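Local coordinates for protein particle-associated lyase (PDB 4Y9V) that probably cleaves the capsular polysaccharide of Acinetobacter baumannii by a lyase reaction, as the trimeric tailspike of a bacteriophage, at residues Ala434-Ile439 / Asp466-Trp471; Asn502-Tyr507 / Lys547-Lys552. One frame throughout, in Å; residues are numbered along the deposited sequence. Where two conformers were deposited one is given.

Interaction 1. Residues Ala434-Ile439 / Asp466-Trp471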
ATOM      1  N   ALA A 434       1.162 -17.382 -25.868  1.00  5.96           N
ATOM      2  CA  ALA A 434       1.043 -16.898 -24.487  1.00  5.73           C
ATOM      3  C   ALA A 434      -0.109 -15.912 -24.347  1.00  5.14           C
ATOM      4  O   ALA A 434      -0.327 -15.067 -25.226  1.00  5.61           O
ATOM      5  CB  ALA A 434       2.347 -16.267 -24.049  1.00  5.85           C
ATOM      6  N   GLY A 435      -0.769 -15.946 -23.213  1.00  5.39           N
ATOM      7  CA  GLY A 435      -1.777 -14.975 -22.852  1.00  5.18           C
ATOM      8  C   GLY A 435      -1.507 -14.382 -21.468  1.00  4.63           C
ATOM      9  O   GLY A 435      -0.966 -15.038 -20.596  1.00  5.05           O
ATOM     10  N   ILE A 436      -1.952 -13.119 -21.299  1.00  4.70           N
ATOM     11  CA  ILE A 436      -1.879 -12.471 -19.982  1.00  4.39           C
ATOM     12  C   ILE A 436      -3.115 -12.749 -19.167  1.00  4.45           C
ATOM     13  O   ILE A 436      -3.013 -13.360 -18.100  1.00  6.30           O
ATOM     14  CB  ILE A 436      -1.523 -10.966 -20.106  1.00  4.59           C
ATOM     15  CG1 ILE A 436      -0.221 -10.751 -20.889  1.00  5.00           C
ATOM     16  CG2 ILE A 436      -1.451 -10.345 -18.722  1.00  4.97           C
ATOM     17  CD1 ILE A 436       0.966 -11.558 -20.404  1.00  5.15           C
ATOM     18  N   VAL A 437      -4.299 -12.311 -19.624  1.00  4.47           N
ATOM     19  CA  VAL A 437      -5.561 -12.625 -18.946  1.00  4.51           C
ATOM     20  C   VAL A 437      -6.432 -13.419 -19.895  1.00  4.61           C
ATOM     21  O   VAL A 437      -6.743 -12.964 -20.992  1.00  5.47           O
ATOM     22  CB  VAL A 437      -6.326 -11.355 -18.497  1.00  5.10           C
ATOM     23  CG1 VAL A 437      -7.649 -11.729 -17.846  1.00  6.22           C
ATOM     24  CG2 VAL A 437      -5.493 -10.507 -17.546  1.00  5.61           C
ATOM     25  N   THR A 438      -6.830 -14.614 -19.443  1.00  4.69           N
ATOM     26  CA  THR A 438      -7.801 -15.434 -20.165  1.00  4.77           C
ATOM     27  C   THR A 438      -8.891 -15.889 -19.182  1.00  4.88           C
ATOM     28  O   THR A 438      -8.569 -16.424 -18.125  1.00  5.54           O
ATOM     29  CB  THR A 438      -7.154 -16.664 -20.800  1.00  5.42           C
ATOM     30  OG1 THR A 438      -6.175 -16.214 -21.736  1.00  5.77           O
ATOM     31  CG2 THR A 438      -8.174 -17.559 -21.493  1.00  6.73           C
ATOM     32  N   ILE A 439     -10.144 -15.686 -19.558  0.80  4.72           N
ATOM     33  CA  ILE A 439     -11.298 -16.238 -18.842  0.80  4.94           C
ATOM     34  C   ILE A 439     -12.019 -17.159 -19.853  0.80  4.73           C
ATOM     35  O   ILE A 439     -12.361 -16.698 -20.947  0.80  5.36           O
ATOM     36  CB  ILE A 439     -12.246 -15.157 -18.342  0.80  5.36           C
ATOM     37  CG1 ILE A 439     -11.536 -14.097 -17.458  0.80  6.95           C
ATOM     38  CG2 ILE A 439     -13.466 -15.808 -17.661  0.80  7.64           C
ATOM     39  CD1 ILE A 439     -11.054 -14.658 -16.120  0.80  8.74           C
ATOM     40  N   ASP A 466       9.398 -12.352 -25.277  1.00  6.17           N
ATOM     41  CA  ASP A 466       9.798 -12.287 -26.701  1.00  6.78           C
ATOM     42  C   ASP A 466       8.615 -12.460 -27.636  1.00  6.50           C
ATOM     43  O   ASP A 466       8.654 -11.985 -28.785  1.00  7.79           O
ATOM     44  CB  ASP A 466      10.905 -13.313 -26.939  1.00  8.20           C
ATOM     45  CG  ASP A 466      12.062 -13.032 -26.036  1.00  9.61           C
ATOM     46  OD1 ASP A 466      12.627 -11.914 -26.109  1.00 10.67           O
ATOM     47  OD2 ASP A 466      12.383 -13.878 -25.154  1.00 13.18           O
ATOM     48  N   ALA A 467       7.581 -13.164 -27.192  1.00  6.59           N
ATOM     49  CA  ALA A 467       6.365 -13.373 -27.970  1.00  6.46           C
ATOM     50  C   ALA A 467       5.183 -13.387 -27.014  1.00  5.69           C
ATOM     51  O   ALA A 467       5.314 -13.847 -25.869  1.00  5.92           O
ATOM     52  CB  ALA A 467       6.437 -14.672 -28.758  1.00  8.75           C
ATOM     53  N   LEU A 468       4.060 -12.882 -27.471  1.00  5.61           N
ATOM     54  CA  LEU A 468       2.811 -12.851 -26.703  1.00  5.49           C
ATOM     55  C   LEU A 468       1.678 -12.886 -27.683  1.00  5.33           C
ATOM     56  O   LEU A 468       1.637 -12.078 -28.608  1.00  6.16           O
ATOM     57  CB  LEU A 468       2.774 -11.564 -25.848  1.00  5.20           C
ATOM     58  CG  LEU A 468       1.488 -11.387 -25.020  1.00  5.06           C
ATOM     59  CD1 LEU A 468       1.329 -12.445 -23.959  1.00  5.42           C
ATOM     60  CD2 LEU A 468       1.466  -9.984 -24.384  1.00  5.62           C
ATOM     61  N   ARG A 469       0.704 -13.794 -27.481  0.72  5.20           N
ATOM     62  CA  ARG A 469      -0.447 -13.830 -28.359  0.72  5.45           C
ATOM     63  C   ARG A 469      -1.481 -12.771 -27.997  0.72  5.12           C
ATOM     64  O   ARG A 469      -2.006 -12.107 -28.904  0.72  5.67           O
ATOM     65  CB  ARG A 469      -1.107 -15.219 -28.375  0.72  6.85           C
ATOM     66  CG  ARG A 469      -2.187 -15.361 -29.396  0.72  8.08           C
ATOM     67  CD  ARG A 469      -3.005 -16.692 -29.300  0.72 12.70           C
ATOM     68  NE  ARG A 469      -4.164 -16.558 -28.296  0.72 12.85           N
ATOM     69  CZ  ARG A 469      -5.171 -17.387 -28.430  0.72 16.55           C
ATOM     70  NH1 ARG A 469      -5.572 -18.477 -29.200  0.72 22.42           N
ATOM     71  NH2 ARG A 469      -6.121 -17.104 -27.490  0.72 17.02           N
ATOM     72  N   HIS A 470      -1.818 -12.625 -26.721  1.00  4.97           N
ATOM     73  CA  HIS A 470      -2.866 -11.678 -26.341  1.00  4.89           C
ATOM     74  C   HIS A 470      -2.659 -11.151 -24.933  1.00  4.56           C
ATOM     75  O   HIS A 470      -2.173 -11.856 -24.045  1.00  5.07           O
ATOM     76  CB  HIS A 470      -4.269 -12.257 -26.479  1.00  5.19           C
ATOM     77  CG  HIS A 470      -4.635 -13.347 -25.510  1.00  5.61           C
ATOM     78  ND1 HIS A 470      -4.534 -14.673 -25.831  1.00  7.34           N
ATOM     79  CD2 HIS A 470      -5.096 -13.248 -24.241  1.00  5.90           C
ATOM     80  CE1 HIS A 470      -4.941 -15.337 -24.731  1.00  8.02           C
ATOM     81  NE2 HIS A 470      -5.279 -14.521 -23.766  1.00  6.92           N
ATOM     82  N   TRP A 471      -3.143  -9.917 -24.735  1.00  4.61           N
ATOM     83  CA  TRP A 471      -3.305  -9.355 -23.398  1.00  4.38           C
ATOM     84  C   TRP A 471      -4.602  -9.834 -22.746  1.00  4.33           C
ATOM     85  O   TRP A 471      -4.567 -10.253 -21.585  1.00  5.50           O
ATOM     86  CB  TRP A 471      -3.213  -7.821 -23.437  1.00  4.50           C
ATOM     87  CG  TRP A 471      -1.788  -7.337 -23.540  1.00  4.64           C
ATOM     88  CD1 TRP A 471      -1.070  -7.076 -24.672  1.00  4.72           C
ATOM     89  CD2 TRP A 471      -0.926  -7.099 -22.440  1.00  4.66           C
ATOM     90  NE1 TRP A 471       0.207  -6.667 -24.329  1.00  5.09           N
ATOM     91  CE2 TRP A 471       0.328  -6.667 -22.959  1.00  4.83           C
ATOM     92  CE3 TRP A 471      -1.080  -7.172 -21.045  1.00  4.91           C
ATOM     93  CZ2 TRP A 471       1.403  -6.337 -22.143  1.00  5.23           C
ATOM     94  CZ3 TRP A 471      -0.002  -6.825 -20.233  1.00  5.37           C
ATOM     95  CH2 TRP A 471       1.225  -6.415 -20.779  1.00  5.56           C
TER

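Interaction 2. Residues Asn502-Tyr507 / Lys547-Lys552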
ATOM      1  N   ASN A 502       4.250  -9.113 -30.665  1.00  6.57           N
ATOM      2  CA  ASN A 502       3.203  -8.626 -31.580  1.00  6.75           C
ATOM      3  C   ASN A 502       1.831  -9.121 -31.128  1.00  6.08           C
ATOM      4  O   ASN A 502       1.207  -9.903 -31.856  1.00  7.21           O
ATOM      5  CB  ASN A 502       3.544  -9.087 -32.986  1.00  7.41           C
ATOM      6  CG  ASN A 502       2.630  -8.672 -34.100  1.00  8.50           C
ATOM      7  OD1 ASN A 502       2.072  -7.514 -34.082  1.00  9.06           O
ATOM      8  ND2 ASN A 502       2.481  -9.507 -35.061  1.00 11.77           N
ATOM      9  N   PRO A 503       1.395  -8.720 -29.938  1.00  5.72           N
ATOM     10  CA  PRO A 503       0.182  -9.313 -29.378  1.00  5.70           C
ATOM     11  C   PRO A 503      -1.055  -8.632 -29.864  1.00  5.09           C
ATOM     12  O   PRO A 503      -1.076  -7.446 -30.220  1.00  5.95           O
ATOM     13  CB  PRO A 503       0.350  -9.012 -27.896  1.00  5.81           C
ATOM     14  CG  PRO A 503       1.028  -7.643 -27.876  1.00  5.84           C
ATOM     15  CD  PRO A 503       2.000  -7.739 -29.065  1.00  6.20           C
ATOM     16  N   TYR A 504      -2.197  -9.365 -29.765  1.00  5.15           N
ATOM     17  CA  TYR A 504      -3.486  -8.729 -29.717  1.00  5.21           C
ATOM     18  C   TYR A 504      -3.668  -8.050 -28.350  1.00  5.10           C
ATOM     19  O   TYR A 504      -3.424  -8.651 -27.306  1.00  6.27           O
ATOM     20  CB  TYR A 504      -4.612  -9.752 -29.888  1.00  5.78           C
ATOM     21  CG  TYR A 504      -4.740 -10.285 -31.285  1.00  6.43           C
ATOM     22  CD1 TYR A 504      -5.494  -9.576 -32.234  1.00  8.07           C
ATOM     23  CD2 TYR A 504      -4.092 -11.432 -31.689  1.00  8.10           C
ATOM     24  CE1 TYR A 504      -5.603 -10.026 -33.515  1.00 10.92           C
ATOM     25  CE2 TYR A 504      -4.218 -11.912 -32.992  1.00 10.72           C
ATOM     26  CZ  TYR A 504      -4.995 -11.168 -33.888  1.00 12.08           C
ATOM     27  OH  TYR A 504      -5.093 -11.670 -35.175  1.00 18.99           O
ATOM     28  N   LEU A 505      -4.197  -6.832 -28.373  1.00  4.74           N
ATOM     29  CA  LEU A 505      -4.668  -6.195 -27.133  1.00  4.69           C
ATOM     30  C   LEU A 505      -5.827  -7.006 -26.569  1.00  4.59           C
ATOM     31  O   LEU A 505      -5.878  -7.351 -25.399  1.00  4.83           O
ATOM     32  CB  LEU A 505      -5.012  -4.750 -27.423  1.00  4.74           C
ATOM     33  CG  LEU A 505      -3.808  -3.883 -27.836  1.00  5.10           C
ATOM     34  CD1 LEU A 505      -4.255  -2.610 -28.510  1.00  6.12           C
ATOM     35  CD2 LEU A 505      -2.939  -3.552 -26.629  1.00  6.03           C
ATOM     36  N   ILE A 506      -6.796  -7.300 -27.461  1.00  4.81           N
ATOM     37  CA  ILE A 506      -7.971  -8.120 -27.162  1.00  4.78           C
ATOM     38  C   ILE A 506      -8.066  -9.137 -28.287  1.00  4.96           C
ATOM     39  O   ILE A 506      -8.099  -8.751 -29.461  1.00  5.43           O
ATOM     40  CB  ILE A 506      -9.258  -7.268 -27.055  1.00  5.12           C
ATOM     41  CG1 ILE A 506      -9.098  -6.178 -26.004  1.00  5.29           C
ATOM     42  CG2 ILE A 506     -10.441  -8.178 -26.800  1.00  6.09           C
ATOM     43  CD1 ILE A 506     -10.304  -5.266 -25.903  1.00  5.84           C
ATOM     44  N   TYR A 507      -8.051 -10.419 -27.956  1.00  5.00           N
ATOM     45  CA  TYR A 507      -8.088 -11.453 -28.977  1.00  5.26           C
ATOM     46  C   TYR A 507      -9.503 -11.540 -29.556  1.00  5.33           C
ATOM     47  O   TYR A 507     -10.469 -11.639 -28.795  1.00  5.41           O
ATOM     48  CB  TYR A 507      -7.637 -12.803 -28.393  1.00  5.85           C
ATOM     49  CG  TYR A 507      -7.402 -13.783 -29.500  1.00  7.45           C
ATOM     50  CD1 TYR A 507      -6.160 -13.835 -30.105  1.00  8.34           C
ATOM     51  CD2 TYR A 507      -8.423 -14.577 -30.028  1.00 10.70           C
ATOM     52  CE1 TYR A 507      -5.891 -14.693 -31.147  1.00 12.67           C
ATOM     53  CE2 TYR A 507      -8.185 -15.389 -31.106  1.00 14.46           C
ATOM     54  CZ  TYR A 507      -6.935 -15.438 -31.667  1.00 16.04           C
ATOM     55  OH  TYR A 507      -6.706 -16.318 -32.735  1.00 23.80           O
ATOM     56  N   LYS A 547       2.277  -2.879 -34.180  0.66  6.26           N
ATOM     57  CA  LYS A 547       2.844  -3.758 -33.163  0.66  6.33           C
ATOM     58  C   LYS A 547       1.794  -4.406 -32.294  0.66  5.75           C
ATOM     59  O   LYS A 547       1.868  -5.626 -31.970  0.66  7.40           O
ATOM     60  CB  LYS A 547       3.797  -2.951 -32.309  0.66  6.40           C
ATOM     61  CG  LYS A 547       4.300  -3.776 -31.114  0.66  6.91           C
ATOM     62  CD  LYS A 547       5.426  -3.058 -30.394  0.66  7.94           C
ATOM     63  CE  LYS A 547       5.908  -3.776 -29.165  0.66  6.74           C
ATOM     64  NZ  LYS A 547       6.924  -2.996 -28.443  0.66  6.82           N
ATOM     65  N   TYR A 548       0.841  -3.604 -31.836  1.00  5.60           N
ATOM     66  CA  TYR A 548      -0.257  -4.099 -31.026  1.00  5.85           C
ATOM     67  C   TYR A 548      -1.470  -4.235 -31.935  1.00  5.73           C
ATOM     68  O   TYR A 548      -1.854  -3.291 -32.633  1.00  7.14           O
ATOM     69  CB  TYR A 548      -0.566  -3.165 -29.845  1.00  5.74           C
ATOM     70  CG  TYR A 548       0.630  -2.919 -28.938  1.00  5.66           C
ATOM     71  CD1 TYR A 548       0.919  -3.729 -27.848  1.00  6.13           C
ATOM     72  CD2 TYR A 548       1.470  -1.829 -29.163  1.00  6.27           C
ATOM     73  CE1 TYR A 548       1.998  -3.472 -27.031  1.00  6.12           C
ATOM     74  CE2 TYR A 548       2.554  -1.570 -28.342  1.00  5.91           C
ATOM     75  CZ  TYR A 548       2.832  -2.394 -27.272  1.00  5.86           C
ATOM     76  OH  TYR A 548       3.902  -2.172 -26.426  1.00  6.73           O
ATOM     77  N   LYS A 549      -2.089  -5.421 -31.964  0.61  5.66           N
ATOM     78  CA  LYS A 549      -3.216  -5.635 -32.853  0.61  5.41           C
ATOM     79  C   LYS A 549      -4.526  -5.474 -32.083  0.61  5.06           C
ATOM     80  O   LYS A 549      -4.642  -5.810 -30.930  0.61  6.31           O
ATOM     81  CB  LYS A 549      -3.100  -7.042 -33.439  0.61  6.05           C
ATOM     82  CG  LYS A 549      -1.803  -7.224 -34.192  0.61  7.94           C
ATOM     83  CD  LYS A 549      -1.597  -8.615 -34.725  0.61  7.81           C
ATOM     84  CE  LYS A 549      -1.413  -9.476 -33.501  0.61  9.37           C
ATOM     85  NZ  LYS A 549      -0.774 -10.772 -33.884  0.61 12.96           N
ATOM     86  N   TYR A 550      -5.488  -4.915 -32.801  1.00  5.25           N
ATOM     87  CA  TYR A 550      -6.819  -4.697 -32.222  1.00  5.28           C
ATOM     88  C   TYR A 550      -7.720  -5.923 -32.446  1.00  5.45           C
ATOM     89  O   TYR A 550      -7.477  -6.761 -33.296  1.00  6.59           O
ATOM     90  CB  TYR A 550      -7.435  -3.436 -32.880  1.00  5.28           C
ATOM     91  CG  TYR A 550      -6.636  -2.185 -32.566  1.00  5.16           C
ATOM     92  CD1 TYR A 550      -6.793  -1.557 -31.362  1.00  5.34           C
ATOM     93  CD2 TYR A 550      -5.701  -1.671 -33.451  1.00  5.37           C
ATOM     94  CE1 TYR A 550      -6.059  -0.423 -31.011  1.00  5.35           C
ATOM     95  CE2 TYR A 550      -4.957  -0.545 -33.128  1.00  5.53           C
ATOM     96  CZ  TYR A 550      -5.135   0.043 -31.898  1.00  5.30           C
ATOM     97  OH  TYR A 550      -4.332   1.153 -31.614  1.00  5.70           O
ATOM     98  N   SER A 551      -8.837  -5.950 -31.713  1.00  5.28           N
ATOM     99  CA  SER A 551      -9.812  -7.004 -31.942  1.00  6.00           C
ATOM    100  C   SER A 551     -10.589  -6.816 -33.233  1.00  6.14           C
ATOM    101  O   SER A 551     -11.184  -7.767 -33.739  1.00  7.32           O
ATOM    102  CB  SER A 551     -10.806  -7.122 -30.796  1.00  5.79           C
ATOM    103  OG  SER A 551     -11.555  -5.905 -30.704  1.00  6.66           O
ATOM    104  N   LYS A 552     -10.636  -5.580 -33.732  1.00  7.05           N
ATOM    105  CA  LYS A 552     -11.444  -5.201 -34.881  1.00  8.86           C
ATOM    106  C   LYS A 552     -10.729  -3.974 -35.481  1.00  8.03           C
ATOM    107  O   LYS A 552      -9.861  -3.366 -34.885  1.00  7.26           O
ATOM    108  CB  LYS A 552     -12.863  -4.932 -34.530  1.00 11.15           C
ATOM    109  CG  LYS A 552     -12.957  -3.771 -33.556  1.00 11.71           C
ATOM    110  CD  LYS A 552     -14.457  -3.775 -33.425  1.00 18.11           C
ATOM    111  CE  LYS A 552     -14.842  -2.768 -32.484  1.00 22.82           C
ATOM    112  NZ  LYS A 552     -16.327  -2.913 -32.179  1.00 20.19           N
TER

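Interaction 1. Residues Ala434-Ile439 / Asp466-Trp471
The imidazole of His470 lies across Gly435 and ends on Thr438. Its CG sits between the backbone N and the carbonyl carbon (chi1 69°), the crowded position. One face of the ring lies over Gly435 CA, 3.8 Å from the ring centroid, in a CH-pi contact offset toward the rim. The ring edge does the polar work. NE2 gives its hydrogen to Thr438 OG1 at 2.8 Å, and the acceptor lies in the ring plane. The Thr438 and His470 side chains cross at about a right angle. On the other ring nitrogen, ND1 of His470 accepts from NE of Arg469 at 3.1 Å in the arginine conformer given. Thr438 OG1 is also hydrogen-bonded to Ser403 OG, from the coil before.

A second cluster is apolar. Ile436 and Trp471 run side by side, pointing the same way. Ile436 CG1 stands over the six-membered ring of Trp471, 3.7 Å from CE3, in another CH-pi contact. Ile436 CD1 meets CD1 of Leu468 at 3.7 Å, the two side chains crossing at about a right angle. Leu468 CD2 rests over the same Trp471 ring, near its rim.

The backbones pair in parallel at Gly435 and His470. Ala434 O accepts from both Arg469 N (2.8 Å) and His470 N, while His470 O and Trp471 O receive Ile436 N and Val437 N. This is the corner of two successive coils of a pectin-lyase-like beta-helix. The bond from NE2 to Thr438 OG1 and the contact with Gly435 hold the His470 ring. The Arg469 bond, where that conformer is present, would be consistent with a neutral, NE2-protonated imidazole.

Interaction 2. Residues Asn502-Tyr507 / Lys547-Lys552
Lys549 has CG anti to the carbonyl carbon (chi1 -59°), and a bend at chi3 (-68°) swings its CE over the ring of Tyr504. The Tyr504 ring turns a face to this atom. In the lysine conformer given, CE stands over the centre of that face, 3.8 Å from the Tyr504 ring centroid, as a CH-pi contact. Lys549 NZ of the same conformer lies off-centre, 4.3 Å from that centroid, in a cation-pi interaction. It also gives a weak hydrogen bond to Asn502 O. The edge of the Tyr504 ring meets Tyr550 O in its plane, 3.6 Å from CD1.

Two backbone bonds grip Lys549. Its N bonds to Pro503 O at 2.9 Å, and its O accepts from Leu505 N at 2.8 Å. Together they make a single bridge between Tyr504 and Lys549.

Leu505 works on another part of the contact. Its CG touches Tyr548 CB, and its CD1 lies 3.8 Å from Tyr550 CE1. Pro503 CG packs on Tyr548 CD1, the two side chains side by side. Farther along, Ser551 CB approaches Ile506 O at 3.4 Å.

The hydroxyls of Tyr548 and Tyr550 bond outside the contact: Tyr550 to Met522 O, Tyr548 to the C-terminal carboxylate of Ile625 of the second subunit. That carboxylate of the second subunit also takes a salt bridge from Lys547 NZ, in the conformer given. The loop 502-507 follows strand 486-496, on which Leu505 and Ile506 pack, and the loop 547-552 lies between strands 538-545 and 555-561, with Tyr548 and Tyr550 against strand 518-531.

Interaction 1 closes before interaction 2 opens, and their centres are about 10 Å apart. They touch directly. Segment 466-471 lies between 434-439 and 502-507: Trp471 N and Arg469 O make probable hydrogen bonds with Tyr504 O and Tyr504 N. Pro503 also packs against Leu468. Interaction 1 joins strands 435-441 and 470-476, neighbours in a parallel sheet of the pectin-lyase-like part. Interaction 2 carries the stacking onward to residues 547-552, within the range of an Ig-like tailspike family. The two contacts thus form a continuous path from the last beta-helix coils into the C-terminal region, where interaction 2 also meets a second subunit.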